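PDB 1YHT: DspB from Aggregatibacter actinomycetemcomitans, which is a biofilm-releasing family 20 glycoside hydrolase that probably removes terminal beta-linked N-acetylhexosamine residues from its glycan substrates. Local coordinates for residues Leu115-His120 / Thr158-Leu163; Asp147-Thr152 / Ile196-Lys201; Phe178-Asp183 / Tyr204-Lys209. One frame throughout, in Å; residues are numbered along the deposited sequence.

Contact 1 (Leu115-His120 / Thr158-Leu163)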
ATOM      1  N   LEU A 115       5.226   0.120   4.500  1.00  7.71           N
ATOM      2  CA  LEU A 115       6.363  -0.778   4.552  1.00  7.39           C
ATOM      3  C   LEU A 115       5.774  -2.178   4.628  1.00  7.23           C
ATOM      4  O   LEU A 115       5.386  -2.624   5.680  1.00  6.56           O
ATOM      5  CB  LEU A 115       7.237  -0.439   5.776  1.00  7.60           C
ATOM      6  CG  LEU A 115       8.616  -1.087   5.843  1.00 10.62           C
ATOM      7  CD1 LEU A 115       9.519  -0.526   4.762  1.00  9.21           C
ATOM      8  CD2 LEU A 115       9.224  -0.910   7.236  1.00 11.09           C
ATOM      9  N   ASP A 116       5.668  -2.837   3.474  1.00  7.09           N
ATOM     10  CA  ASP A 116       4.923  -4.071   3.381  1.00  7.66           C
ATOM     11  C   ASP A 116       5.759  -5.234   3.973  1.00  7.27           C
ATOM     12  O   ASP A 116       6.993  -5.274   3.863  1.00  9.00           O
ATOM     13  CB  ASP A 116       4.498  -4.354   1.925  1.00  6.36           C
ATOM     14  CG  ASP A 116       3.334  -5.321   1.819  1.00 10.15           C
ATOM     15  OD1 ASP A 116       3.006  -6.003   2.832  1.00  9.74           O
ATOM     16  OD2 ASP A 116       2.776  -5.422   0.685  1.00  5.24           O
ATOM     17  N   SER A 117       5.044  -6.113   4.641  1.00  8.47           N
ATOM     18  CA  SER A 117       5.578  -7.333   5.252  1.00  8.26           C
ATOM     19  C   SER A 117       4.378  -8.167   5.674  1.00  9.54           C
ATOM     20  O   SER A 117       3.252  -7.647   5.769  1.00  8.76           O
ATOM     21  CB  SER A 117       6.510  -7.040   6.417  1.00  7.97           C
ATOM     22  OG  SER A 117       5.835  -6.865   7.652  1.00 11.15           O
ATOM     23  N   PRO A 118       4.597  -9.483   5.916  1.00  9.43           N
ATOM     24  CA  PRO A 118       5.847 -10.231   5.829  1.00  9.41           C
ATOM     25  C   PRO A 118       6.300 -10.630   4.441  1.00  9.26           C
ATOM     26  O   PRO A 118       7.446 -11.069   4.299  1.00  9.46           O
ATOM     27  CB  PRO A 118       5.532 -11.530   6.619  1.00 11.03           C
ATOM     28  CG  PRO A 118       4.124 -11.697   6.539  1.00  9.75           C
ATOM     29  CD  PRO A 118       3.492 -10.321   6.385  1.00 10.14           C
ATOM     30  N   ASN A 119       5.416 -10.536   3.448  1.00  8.95           N
ATOM     31  CA  ASN A 119       5.775 -10.808   2.045  1.00  8.61           C
ATOM     32  C   ASN A 119       6.063  -9.451   1.348  1.00  8.84           C
ATOM     33  O   ASN A 119       6.225  -8.434   2.035  1.00  5.87           O
ATOM     34  CB  ASN A 119       4.655 -11.667   1.403  1.00  8.74           C
ATOM     35  CG  ASN A 119       5.171 -12.657   0.321  1.00 10.21           C
ATOM     36  OD1 ASN A 119       5.122 -13.921   0.484  1.00 13.39           O
ATOM     37  ND2 ASN A 119       5.637 -12.106  -0.795  1.00  6.09           N
ATOM     38  N   HIS A 120       6.121  -9.429   0.014  1.00  8.83           N
ATOM     39  CA  HIS A 120       6.230  -8.178  -0.744  1.00  9.34           C
ATOM     40  C   HIS A 120       7.384  -7.300  -0.210  1.00  9.76           C
ATOM     41  O   HIS A 120       7.269  -6.073  -0.067  1.00  9.08           O
ATOM     42  CB  HIS A 120       4.874  -7.462  -0.745  1.00  8.62           C
ATOM     43  CG  HIS A 120       3.860  -8.094  -1.654  1.00  6.90           C
ATOM     44  ND1 HIS A 120       3.957  -8.028  -3.028  1.00  7.51           N
ATOM     45  CD2 HIS A 120       2.737  -8.816  -1.391  1.00  6.34           C
ATOM     46  CE1 HIS A 120       2.943  -8.689  -3.571  1.00  8.66           C
ATOM     47  NE2 HIS A 120       2.173  -9.159  -2.601  1.00  6.33           N
ATOM     48  N   THR A 158      12.410  -6.831  15.825  1.00  8.76           N
ATOM     49  CA  THR A 158      13.306  -5.726  16.139  1.00  7.97           C
ATOM     50  C   THR A 158      13.829  -5.050  14.852  1.00  7.69           C
ATOM     51  O   THR A 158      13.825  -3.854  14.734  1.00  7.20           O
ATOM     52  CB  THR A 158      14.469  -6.216  17.018  1.00  7.93           C
ATOM     53  OG1 THR A 158      13.951  -6.681  18.287  1.00  9.88           O
ATOM     54  CG2 THR A 158      15.479  -5.055  17.322  1.00  7.72           C
ATOM     55  N   PHE A 159      14.311  -5.839  13.906  1.00  8.10           N
ATOM     56  CA  PHE A 159      14.767  -5.305  12.632  1.00  7.72           C
ATOM     57  C   PHE A 159      13.698  -4.478  11.899  1.00  8.35           C
ATOM     58  O   PHE A 159      13.970  -3.339  11.466  1.00  7.92           O
ATOM     59  CB  PHE A 159      15.255  -6.412  11.700  1.00  8.24           C
ATOM     60  CG  PHE A 159      15.496  -5.921  10.324  1.00  8.12           C
ATOM     61  CD1 PHE A 159      16.654  -5.215  10.036  1.00 12.25           C
ATOM     62  CD2 PHE A 159      14.522  -6.062   9.339  1.00  9.88           C
ATOM     63  CE1 PHE A 159      16.877  -4.683   8.743  1.00 12.38           C
ATOM     64  CE2 PHE A 159      14.718  -5.519   8.075  1.00 11.91           C
ATOM     65  CZ  PHE A 159      15.918  -4.838   7.772  1.00 12.00           C
ATOM     66  N   MET A 160      12.502  -5.056  11.770  1.00  7.49           N
ATOM     67  CA  MET A 160      11.354  -4.414  11.136  1.00  7.97           C
ATOM     68  C   MET A 160      11.063  -3.084  11.795  1.00  7.47           C
ATOM     69  O   MET A 160      10.867  -2.100  11.097  1.00  7.72           O
ATOM     70  CB  MET A 160      10.079  -5.275  11.188  1.00  8.22           C
ATOM     71  CG  MET A 160      10.060  -6.368  10.174  1.00 11.90           C
ATOM     72  SD  MET A 160      10.394  -5.845   8.488  1.00 16.39           S
ATOM     73  CE  MET A 160       9.127  -4.660   8.162  1.00 14.68           C
ATOM     74  N   GLN A 161      11.055  -3.095  13.119  1.00  6.11           N
ATOM     75  CA  GLN A 161      10.767  -1.921  13.881  1.00  6.18           C
ATOM     76  C   GLN A 161      11.856  -0.843  13.728  1.00  5.94           C
ATOM     77  O   GLN A 161      11.536   0.300  13.658  1.00  6.33           O
ATOM     78  CB  GLN A 161      10.562  -2.301  15.330  1.00  6.13           C
ATOM     79  CG  GLN A 161       9.164  -2.949  15.534  1.00  6.80           C
ATOM     80  CD  GLN A 161       8.947  -3.376  16.978  1.00  9.08           C
ATOM     81  OE1 GLN A 161       9.872  -3.321  17.792  1.00  7.62           O
ATOM     82  NE2 GLN A 161       7.721  -3.800  17.295  1.00  6.51           N
ATOM     83  N   SER A 162      13.122  -1.229  13.659  1.00  5.97           N
ATOM     84  CA  SER A 162      14.200  -0.274  13.359  1.00  6.13           C
ATOM     85  C   SER A 162      14.004   0.416  11.995  1.00  5.98           C
ATOM     86  O   SER A 162      14.216   1.609  11.912  1.00  5.77           O
ATOM     87  CB  SER A 162      15.584  -0.910  13.475  1.00  6.80           C
ATOM     88  OG  SER A 162      15.873  -1.682  12.328  1.00  8.04           O
ATOM     89  N   LEU A 163      13.541  -0.306  10.966  1.00  5.35           N
ATOM     90  CA  LEU A 163      13.265   0.276   9.644  1.00  5.50           C
ATOM     91  C   LEU A 163      11.980   1.124   9.705  1.00  5.63           C
ATOM     92  O   LEU A 163      11.927   2.260   9.205  1.00  4.45           O
ATOM     93  CB  LEU A 163      13.127  -0.822   8.574  1.00  5.79           C
ATOM     94  CG  LEU A 163      12.997  -0.399   7.111  1.00  6.20           C
ATOM     95  CD1 LEU A 163      14.184   0.552   6.661  1.00  6.21           C
ATOM     96  CD2 LEU A 163      12.919  -1.668   6.239  1.00  6.18           C
TER
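Met160 reaches Leu115 and Ser117 by folding twice, at chi2 (-52°) and again at chi3 (-59°), which curls the thioether back so that its terminal methyl CE faces the 115-117 strand. Leu115 and Leu163 both hold CG opposite their backbone nitrogens, and each extends its isobutyl group into the interface between strand and helix. The two leucines meet at a slant: Leu115 CD2 lies 3.8 Å from Leu163 CG, while Leu115 CD1 comes 3.9 Å from Leu163 CD2, so both methyls of Leu115 are used. Met160 CE touches two neighbours at once, Leu115 CD2 at 3.9 Å and Ser117 CB at 3.9 Å, and thus bridges the alternate residues of the strand that point toward the helix. The strand and helix segments run nearly antiparallel, at 164°, with their axes 10.7 Å apart at closest approach. This is the sheet-to-helix layering of a TIM barrel, the fold of the family 20 catalytic domain: strand 110-117 belongs to the parallel barrel sheet, and helix 154-171 packs against its outside. Helix 122-132 closes one flank, where Ile124 touches both leucines. Ser117 OG is hardly farther from the methionine than the serine's own CB, at 4.0 Å from Met160 CE; that hydroxyl is hydrogen-bonded to Tyr198 OH, which satisfies a buried polar atom beside the thioether.

Contact 2 (Asp147-Thr152 / Ile196-Lys201)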
ATOM      1  N   ASP A 147      10.460 -16.149   0.871  1.00 19.07           N
ATOM      2  CA  ASP A 147      10.055 -14.808   0.448  1.00 17.85           C
ATOM      3  C   ASP A 147       9.404 -13.999   1.579  1.00 16.80           C
ATOM      4  O   ASP A 147       8.706 -12.993   1.331  1.00 15.75           O
ATOM      5  CB  ASP A 147       9.138 -14.896  -0.783  1.00 17.34           C
ATOM      6  CG  ASP A 147       7.870 -15.709  -0.534  1.00 17.31           C
ATOM      7  OD1 ASP A 147       7.781 -16.452   0.470  1.00 16.81           O
ATOM      8  OD2 ASP A 147       6.961 -15.612  -1.380  1.00 20.44           O
ATOM      9  N   GLU A 148       9.614 -14.434   2.826  1.00 15.07           N
ATOM     10  CA  GLU A 148       9.024 -13.721   3.950  1.00 13.29           C
ATOM     11  C   GLU A 148       9.961 -13.592   5.145  1.00 12.83           C
ATOM     12  O   GLU A 148      10.759 -14.489   5.445  1.00 11.58           O
ATOM     13  CB  GLU A 148       7.722 -14.376   4.368  1.00 12.68           C
ATOM     14  CG  GLU A 148       6.668 -14.458   3.276  1.00 12.04           C
ATOM     15  CD  GLU A 148       5.350 -15.000   3.794  1.00 13.12           C
ATOM     16  OE1 GLU A 148       5.222 -15.194   5.011  1.00 14.31           O
ATOM     17  OE2 GLU A 148       4.418 -15.194   3.001  1.00 10.70           O
ATOM     18  N   ILE A 149       9.816 -12.469   5.838  1.00 11.36           N
ATOM     19  CA  ILE A 149      10.452 -12.267   7.119  1.00 11.76           C
ATOM     20  C   ILE A 149       9.874 -13.282   8.100  1.00 10.91           C
ATOM     21  O   ILE A 149       8.688 -13.697   7.965  1.00  8.53           O
ATOM     22  CB  ILE A 149      10.217 -10.795   7.625  1.00 12.56           C
ATOM     23  CG1 ILE A 149      11.283 -10.380   8.656  1.00 16.96           C
ATOM     24  CG2 ILE A 149       8.860 -10.651   8.229  1.00 11.62           C
ATOM     25  CD1 ILE A 149      12.515  -9.833   8.067  1.00 20.86           C
ATOM     26  N   ASP A 150      10.680 -13.685   9.089  1.00  9.30           N
ATOM     27  CA  ASP A 150      10.180 -14.594  10.125  1.00  9.18           C
ATOM     28  C   ASP A 150       9.402 -13.866  11.191  1.00  9.96           C
ATOM     29  O   ASP A 150       9.989 -13.291  12.116  1.00  9.36           O
ATOM     30  CB  ASP A 150      11.332 -15.333  10.795  1.00 10.34           C
ATOM     31  CG  ASP A 150      10.865 -16.453  11.696  1.00 11.68           C
ATOM     32  OD1 ASP A 150       9.649 -16.545  12.061  1.00 10.90           O
ATOM     33  OD2 ASP A 150      11.765 -17.202  12.089  1.00 11.97           O
ATOM     34  N   ILE A 151       8.077 -13.931  11.097  1.00  9.32           N
ATOM     35  CA  ILE A 151       7.207 -13.147  12.023  1.00 10.87           C
ATOM     36  C   ILE A 151       7.223 -13.660  13.487  1.00 11.27           C
ATOM     37  O   ILE A 151       6.709 -12.992  14.439  1.00 12.31           O
ATOM     38  CB  ILE A 151       5.767 -13.103  11.481  1.00 10.43           C
ATOM     39  CG1 ILE A 151       5.210 -14.527  11.291  1.00  9.90           C
ATOM     40  CG2 ILE A 151       5.696 -12.312  10.134  1.00  9.99           C
ATOM     41  CD1 ILE A 151       3.727 -14.544  10.951  1.00 13.49           C
ATOM     42  N   THR A 152       7.854 -14.809  13.681  1.00 12.44           N
ATOM     43  CA  THR A 152       8.013 -15.433  15.005  1.00 13.38           C
ATOM     44  C   THR A 152       9.335 -15.087  15.682  1.00 13.26           C
ATOM     45  O   THR A 152       9.507 -15.337  16.878  1.00 15.15           O
ATOM     46  CB  THR A 152       7.904 -16.974  14.910  1.00 13.93           C
ATOM     47  OG1 THR A 152       9.067 -17.547  14.284  1.00 15.59           O
ATOM     48  CG2 THR A 152       6.667 -17.358  14.098  1.00 16.06           C
ATOM     49  N   ILE A 196      -1.307 -12.571  13.868  1.00 12.94           N
ATOM     50  CA  ILE A 196      -2.038 -11.729  14.824  1.00 12.49           C
ATOM     51  C   ILE A 196      -1.059 -11.103  15.791  1.00 11.77           C
ATOM     52  O   ILE A 196      -1.079  -9.877  16.039  1.00 10.89           O
ATOM     53  CB  ILE A 196      -3.050 -12.543  15.642  1.00 13.80           C
ATOM     54  CG1 ILE A 196      -4.059 -13.243  14.720  1.00 15.88           C
ATOM     55  CG2 ILE A 196      -3.730 -11.684  16.715  1.00 14.35           C
ATOM     56  CD1 ILE A 196      -4.611 -12.414  13.673  1.00 17.17           C
ATOM     57  N   THR A 197      -0.194 -11.952  16.328  1.00 10.39           N
ATOM     58  CA  THR A 197       0.804 -11.524  17.281  1.00 10.66           C
ATOM     59  C   THR A 197       1.741 -10.471  16.675  1.00  9.65           C
ATOM     60  O   THR A 197       2.078  -9.471  17.310  1.00  9.50           O
ATOM     61  CB  THR A 197       1.613 -12.750  17.779  1.00 11.32           C
ATOM     62  OG1 THR A 197       0.692 -13.714  18.304  1.00 12.02           O
ATOM     63  CG2 THR A 197       2.613 -12.364  18.817  1.00 12.32           C
ATOM     64  N   TYR A 198       2.196 -10.744  15.464  1.00 10.21           N
ATOM     65  CA  TYR A 198       3.137  -9.884  14.745  1.00 10.17           C
ATOM     66  C   TYR A 198       2.462  -8.527  14.450  1.00 10.35           C
ATOM     67  O   TYR A 198       3.001  -7.483  14.741  1.00  9.97           O
ATOM     68  CB  TYR A 198       3.541 -10.605  13.443  1.00 11.25           C
ATOM     69  CG  TYR A 198       4.442  -9.829  12.484  1.00 11.06           C
ATOM     70  CD1 TYR A 198       5.799  -9.624  12.776  1.00  9.89           C
ATOM     71  CD2 TYR A 198       3.940  -9.312  11.281  1.00 10.46           C
ATOM     72  CE1 TYR A 198       6.629  -8.904  11.905  1.00  9.09           C
ATOM     73  CE2 TYR A 198       4.766  -8.572  10.409  1.00 10.43           C
ATOM     74  CZ  TYR A 198       6.115  -8.380  10.723  1.00 11.51           C
ATOM     75  OH  TYR A 198       6.954  -7.674   9.867  1.00  9.69           O
ATOM     76  N   ALA A 199       1.277  -8.566  13.872  1.00 10.74           N
ATOM     77  CA  ALA A 199       0.586  -7.333  13.480  1.00 11.14           C
ATOM     78  C   ALA A 199       0.234  -6.520  14.736  1.00 10.61           C
ATOM     79  O   ALA A 199       0.377  -5.301  14.744  1.00 11.55           O
ATOM     80  CB  ALA A 199      -0.655  -7.641  12.662  1.00 11.18           C
ATOM     81  N   ASN A 200      -0.184  -7.193  15.800  1.00  9.84           N
ATOM     82  CA  ASN A 200      -0.470  -6.491  17.040  1.00 10.20           C
ATOM     83  C   ASN A 200       0.790  -5.800  17.556  1.00  9.44           C
ATOM     84  O   ASN A 200       0.727  -4.640  17.950  1.00  9.46           O
ATOM     85  CB  ASN A 200      -1.092  -7.425  18.095  1.00  9.82           C
ATOM     86  CG  ASN A 200      -2.574  -7.641  17.897  1.00 11.74           C
ATOM     87  OD1 ASN A 200      -3.217  -6.914  17.145  1.00  8.63           O
ATOM     88  ND2 ASN A 200      -3.143  -8.641  18.596  1.00 11.45           N
ATOM     89  N   LYS A 201       1.929  -6.478  17.506  1.00  8.89           N
ATOM     90  CA  LYS A 201       3.181  -5.893  18.037  1.00 10.24           C
ATOM     91  C   LYS A 201       3.577  -4.623  17.285  1.00 10.54           C
ATOM     92  O   LYS A 201       4.013  -3.608  17.873  1.00  9.11           O
ATOM     93  CB  LYS A 201       4.326  -6.903  18.047  1.00  9.44           C
ATOM     94  CG  LYS A 201       4.296  -7.820  19.260  1.00 12.03           C
ATOM     95  CD  LYS A 201       5.318  -8.923  19.154  1.00 12.84           C
ATOM     96  CE  LYS A 201       5.409  -9.734  20.452  1.00 17.04           C
ATOM     97  NZ  LYS A 201       6.557 -10.688  20.396  1.00 18.55           N
TER
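Ile151, in an irregular segment, brings its backbone close to that of Tyr198 on a helix, with 5.9 Å between the two CA atoms. Tyr198 projects CG opposite its backbone nitrogen (chi1 175°), which sends the ring off the helix and under the isoleucine. There Ile151 CG2 sits almost squarely above one face, 3.5 Å from the centroid of the Tyr198 ring and 8° off its normal, a CH-pi contact. The nearest single atom pair is Ile151 CG2 to Tyr198 CG, at 3.6 Å. Ile149 meets the far end of the same residue, its CG2 lying 3.9 Å from Tyr198 OH and oblique to the ring. The contact joins the loop between helices 134-140 and 154-171, which lies by the C-terminal end of strand 110-117, to helix 192-208 of the outer layer of the TIM barrel. An Asx turn spans Asp150 to Thr152, with Thr152 N donating to Asp150 OD1 at 3.0 Å. The hydroxyl of Tyr198 is held by Ser117, and Ile157 and Met160 of helix 154-171 also touch the tyrosine.

Contact 3 (Phe178-Asp183 / Tyr204-Lys209)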
ATOM      1  N   PHE A 178       0.424   4.740   9.510  1.00  6.24           N
ATOM      2  CA  PHE A 178       1.505   3.981   8.871  1.00  6.21           C
ATOM      3  C   PHE A 178       0.911   2.655   8.447  1.00  6.55           C
ATOM      4  O   PHE A 178       0.277   1.970   9.249  1.00  5.80           O
ATOM      5  CB  PHE A 178       2.637   3.818   9.906  1.00  7.69           C
ATOM      6  CG  PHE A 178       3.889   3.179   9.392  1.00  5.88           C
ATOM      7  CD1 PHE A 178       5.083   3.903   9.335  1.00  7.23           C
ATOM      8  CD2 PHE A 178       3.912   1.868   9.070  1.00  6.30           C
ATOM      9  CE1 PHE A 178       6.275   3.312   8.913  1.00  6.99           C
ATOM     10  CE2 PHE A 178       5.107   1.242   8.640  1.00  7.21           C
ATOM     11  CZ  PHE A 178       6.290   1.987   8.552  1.00  7.08           C
ATOM     12  N   HIS A 179       1.156   2.276   7.184  1.00  5.75           N
ATOM     13  CA  HIS A 179       0.574   1.080   6.631  1.00  6.28           C
ATOM     14  C   HIS A 179       1.597  -0.054   6.746  1.00  6.45           C
ATOM     15  O   HIS A 179       2.693   0.030   6.186  1.00  5.14           O
ATOM     16  CB  HIS A 179       0.107   1.343   5.205  1.00  6.64           C
ATOM     17  CG  HIS A 179      -0.898   0.354   4.686  1.00  6.33           C
ATOM     18  ND1 HIS A 179      -0.629  -1.003   4.596  1.00  6.15           N
ATOM     19  CD2 HIS A 179      -2.162   0.519   4.242  1.00  5.31           C
ATOM     20  CE1 HIS A 179      -1.688  -1.618   4.097  1.00 10.16           C
ATOM     21  NE2 HIS A 179      -2.617  -0.716   3.834  1.00  8.03           N
ATOM     22  N   ILE A 180       1.214  -1.098   7.487  1.00  6.00           N
ATOM     23  CA  ILE A 180       2.063  -2.249   7.732  1.00  6.75           C
ATOM     24  C   ILE A 180       1.929  -3.412   6.726  1.00  6.74           C
ATOM     25  O   ILE A 180       2.551  -4.502   6.893  1.00  7.48           O
ATOM     26  CB  ILE A 180       1.915  -2.787   9.208  1.00  5.95           C
ATOM     27  CG1 ILE A 180       0.534  -3.399   9.441  1.00  7.28           C
ATOM     28  CG2 ILE A 180       2.279  -1.658  10.206  1.00  6.57           C
ATOM     29  CD1 ILE A 180       0.363  -4.129  10.716  1.00  7.00           C
ATOM     30  N   GLY A 181       1.214  -3.168   5.648  1.00  6.18           N
ATOM     31  CA  GLY A 181       1.052  -4.144   4.614  1.00  6.20           C
ATOM     32  C   GLY A 181       0.150  -5.268   5.051  1.00  7.23           C
ATOM     33  O   GLY A 181      -1.017  -5.008   5.449  1.00  7.19           O
ATOM     34  N   GLY A 182       0.688  -6.501   4.976  1.00  7.15           N
ATOM     35  CA  GLY A 182      -0.052  -7.689   5.382  1.00  8.23           C
ATOM     36  C   GLY A 182      -0.886  -8.350   4.275  1.00  9.09           C
ATOM     37  O   GLY A 182      -1.872  -9.045   4.564  1.00  9.54           O
ATOM     38  N   ASP A 183      -0.481  -8.139   3.023  1.00  9.56           N
ATOM     39  CA  ASP A 183      -1.114  -8.798   1.886  1.00  9.98           C
ATOM     40  C   ASP A 183      -0.334  -9.976   1.358  1.00 10.44           C
ATOM     41  O   ASP A 183       0.907  -9.986   1.368  1.00 11.10           O
ATOM     42  CB  ASP A 183      -1.378  -7.822   0.734  1.00  9.98           C
ATOM     43  CG  ASP A 183      -0.082  -7.196   0.180  1.00  9.90           C
ATOM     44  OD1 ASP A 183       0.839  -6.928   0.979  1.00 10.43           O
ATOM     45  OD2 ASP A 183       0.009  -6.971  -1.054  1.00  9.33           O
ATOM     46  N   TYR A 204       1.052  -1.657  18.248  1.00  7.84           N
ATOM     47  CA  TYR A 204       1.327  -1.016  19.545  1.00  9.01           C
ATOM     48  C   TYR A 204       2.673  -0.227  19.539  1.00  7.93           C
ATOM     49  O   TYR A 204       2.828   0.766  20.222  1.00  8.45           O
ATOM     50  CB  TYR A 204       1.260  -2.040  20.679  1.00 10.39           C
ATOM     51  CG  TYR A 204      -0.171  -2.532  20.893  1.00 12.26           C
ATOM     52  CD1 TYR A 204      -1.183  -1.639  21.215  1.00 15.63           C
ATOM     53  CD2 TYR A 204      -0.497  -3.874  20.761  1.00 13.63           C
ATOM     54  CE1 TYR A 204      -2.482  -2.069  21.404  1.00 17.81           C
ATOM     55  CE2 TYR A 204      -1.807  -4.327  20.935  1.00 15.85           C
ATOM     56  CZ  TYR A 204      -2.784  -3.419  21.267  1.00 17.27           C
ATOM     57  OH  TYR A 204      -4.071  -3.851  21.460  1.00 18.72           O
ATOM     58  N   PHE A 205       3.624  -0.677  18.727  1.00  8.05           N
ATOM     59  CA  PHE A 205       4.864   0.060  18.518  1.00  7.64           C
ATOM     60  C   PHE A 205       4.517   1.392  17.828  1.00  7.43           C
ATOM     61  O   PHE A 205       4.997   2.458  18.219  1.00  7.86           O
ATOM     62  CB  PHE A 205       5.804  -0.790  17.668  1.00  7.97           C
ATOM     63  CG  PHE A 205       6.999  -0.074  17.176  1.00  7.84           C
ATOM     64  CD1 PHE A 205       8.146   0.003  17.955  1.00 10.01           C
ATOM     65  CD2 PHE A 205       7.002   0.515  15.920  1.00 10.60           C
ATOM     66  CE1 PHE A 205       9.305   0.681  17.478  1.00 11.38           C
ATOM     67  CE2 PHE A 205       8.151   1.139  15.439  1.00 10.12           C
ATOM     68  CZ  PHE A 205       9.289   1.231  16.221  1.00 11.25           C
ATOM     69  N   LEU A 206       3.693   1.341  16.791  1.00  7.59           N
ATOM     70  CA  LEU A 206       3.245   2.576  16.113  1.00  7.71           C
ATOM     71  C   LEU A 206       2.444   3.510  17.033  1.00  8.26           C
ATOM     72  O   LEU A 206       2.622   4.738  17.007  1.00  6.66           O
ATOM     73  CB  LEU A 206       2.419   2.233  14.869  1.00  8.11           C
ATOM     74  CG  LEU A 206       3.234   1.675  13.699  1.00  7.59           C
ATOM     75  CD1 LEU A 206       2.351   1.062  12.610  1.00  5.22           C
ATOM     76  CD2 LEU A 206       4.157   2.712  13.096  1.00  5.94           C
ATOM     77  N   GLU A 207       1.530   2.929  17.806  1.00  9.09           N
ATOM     78  CA  GLU A 207       0.747   3.660  18.794  1.00 11.00           C
ATOM     79  C   GLU A 207       1.665   4.451  19.714  1.00 11.57           C
ATOM     80  O   GLU A 207       1.447   5.653  19.920  1.00 11.65           O
ATOM     81  CB  GLU A 207      -0.210   2.717  19.596  1.00 11.28           C
ATOM     82  CG  GLU A 207      -0.992   3.421  20.690  1.00 14.16           C
ATOM     83  CD  GLU A 207      -1.842   2.457  21.519  1.00 19.59           C
ATOM     84  OE1 GLU A 207      -1.293   1.611  22.240  1.00 24.27           O
ATOM     85  OE2 GLU A 207      -3.077   2.544  21.441  1.00 27.94           O
ATOM     86  N   LYS A 208       2.740   3.835  20.202  1.00 12.36           N
ATOM     87  CA  LYS A 208       3.645   4.555  21.095  1.00 13.63           C
ATOM     88  C   LYS A 208       4.338   5.712  20.372  1.00 13.53           C
ATOM     89  O   LYS A 208       4.638   6.733  20.983  1.00 13.26           O
ATOM     90  CB  LYS A 208       4.665   3.612  21.755  1.00 15.36           C
ATOM     91  CG  LYS A 208       5.418   4.257  22.977  1.00 19.63           C
ATOM     92  CD  LYS A 208       6.604   3.367  23.441  1.00 23.08           C
ATOM     93  CE  LYS A 208       7.572   4.109  24.415  1.00 26.27           C
ATOM     94  NZ  LYS A 208       9.051   3.797  24.117  1.00 27.50           N
ATOM     95  N   LYS A 209       4.579   5.555  19.065  1.00 12.70           N
ATOM     96  CA  LYS A 209       5.097   6.621  18.210  1.00 12.13           C
ATOM     97  C   LYS A 209       4.062   7.683  17.811  1.00 12.09           C
ATOM     98  O   LYS A 209       4.401   8.553  17.017  1.00 12.82           O
ATOM     99  CB  LYS A 209       5.602   6.008  16.912  1.00 11.87           C
ATOM    100  CG  LYS A 209       6.713   4.965  17.006  1.00 16.71           C
ATOM    101  CD  LYS A 209       8.009   5.624  17.237  1.00 17.26           C
ATOM    102  CE  LYS A 209       9.204   4.665  17.096  1.00 17.12           C
ATOM    103  NZ  LYS A 209      10.393   5.505  16.826  1.00 19.66           N
TER
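The Phe178 ring has Leu206 CD2 set obliquely against it, 4.2 Å from the ring centroid and 30° off the normal, so the methyl makes an off-centre CH-pi contact instead of sitting over the middle. It lies nearest the root of the side chain, 3.7 Å from Phe178 CB and equally far from Phe178 CG. On the neighbouring strand residue, the His179 ring receives Gly181 N at its edge: the bond to His179 ND1 is 3.0 Å long, and the donor lies 11° from the ring plane. The CA-CB bond of His179 points away from the helix, and its ring stacks with His51; His179 NE2 is hydrogen-bonded to Thr235 OG1, so both ring nitrogens have partners, which restrains the ring's rotation.

Leu206 forks between two strand residues. While CD2 serves Phe178, CD1 packs 3.6 Å from Ile180 CG2, the branch of Ile180 that stands opposite its own carbonyl carbon. Met164 of helix 154-171 and Thr213 of strand 212-216 also touch Leu206. Strand 177-181, helix 192-208 and strand 212-216 form one beta-alpha-beta unit, with Leu206 packing the helix onto the sheet. Alternate strand residues face the helix or the barrel interior, as in a TIM barrel, and the sequence from His179 through Glu184 matches the H-x-G-G-D-E signature of family 20 glycoside hydrolases.

Overall arrangement
All three contacts are largely buried, but contact 2 lies farthest out, its centre about 17 Å from the centre of the chain against 13 Å for contact 1 and 12 Å for contact 3. Contacts 1 and 3 each pack a helix on a barrel strand, and strands 110-117 and 177-181 are neighbours, linked by the Leu115 N to His179 O bond. Contacts 2 and 3 share helix 192-208. Contact 1 is aliphatic and thioether packing, with one serine carbon, whereas contacts 2 and 3 each set a methyl against an aromatic ring, centrally in contact 2 and off-centre in contact 3. Contact 2 alone joins a loop to a helix.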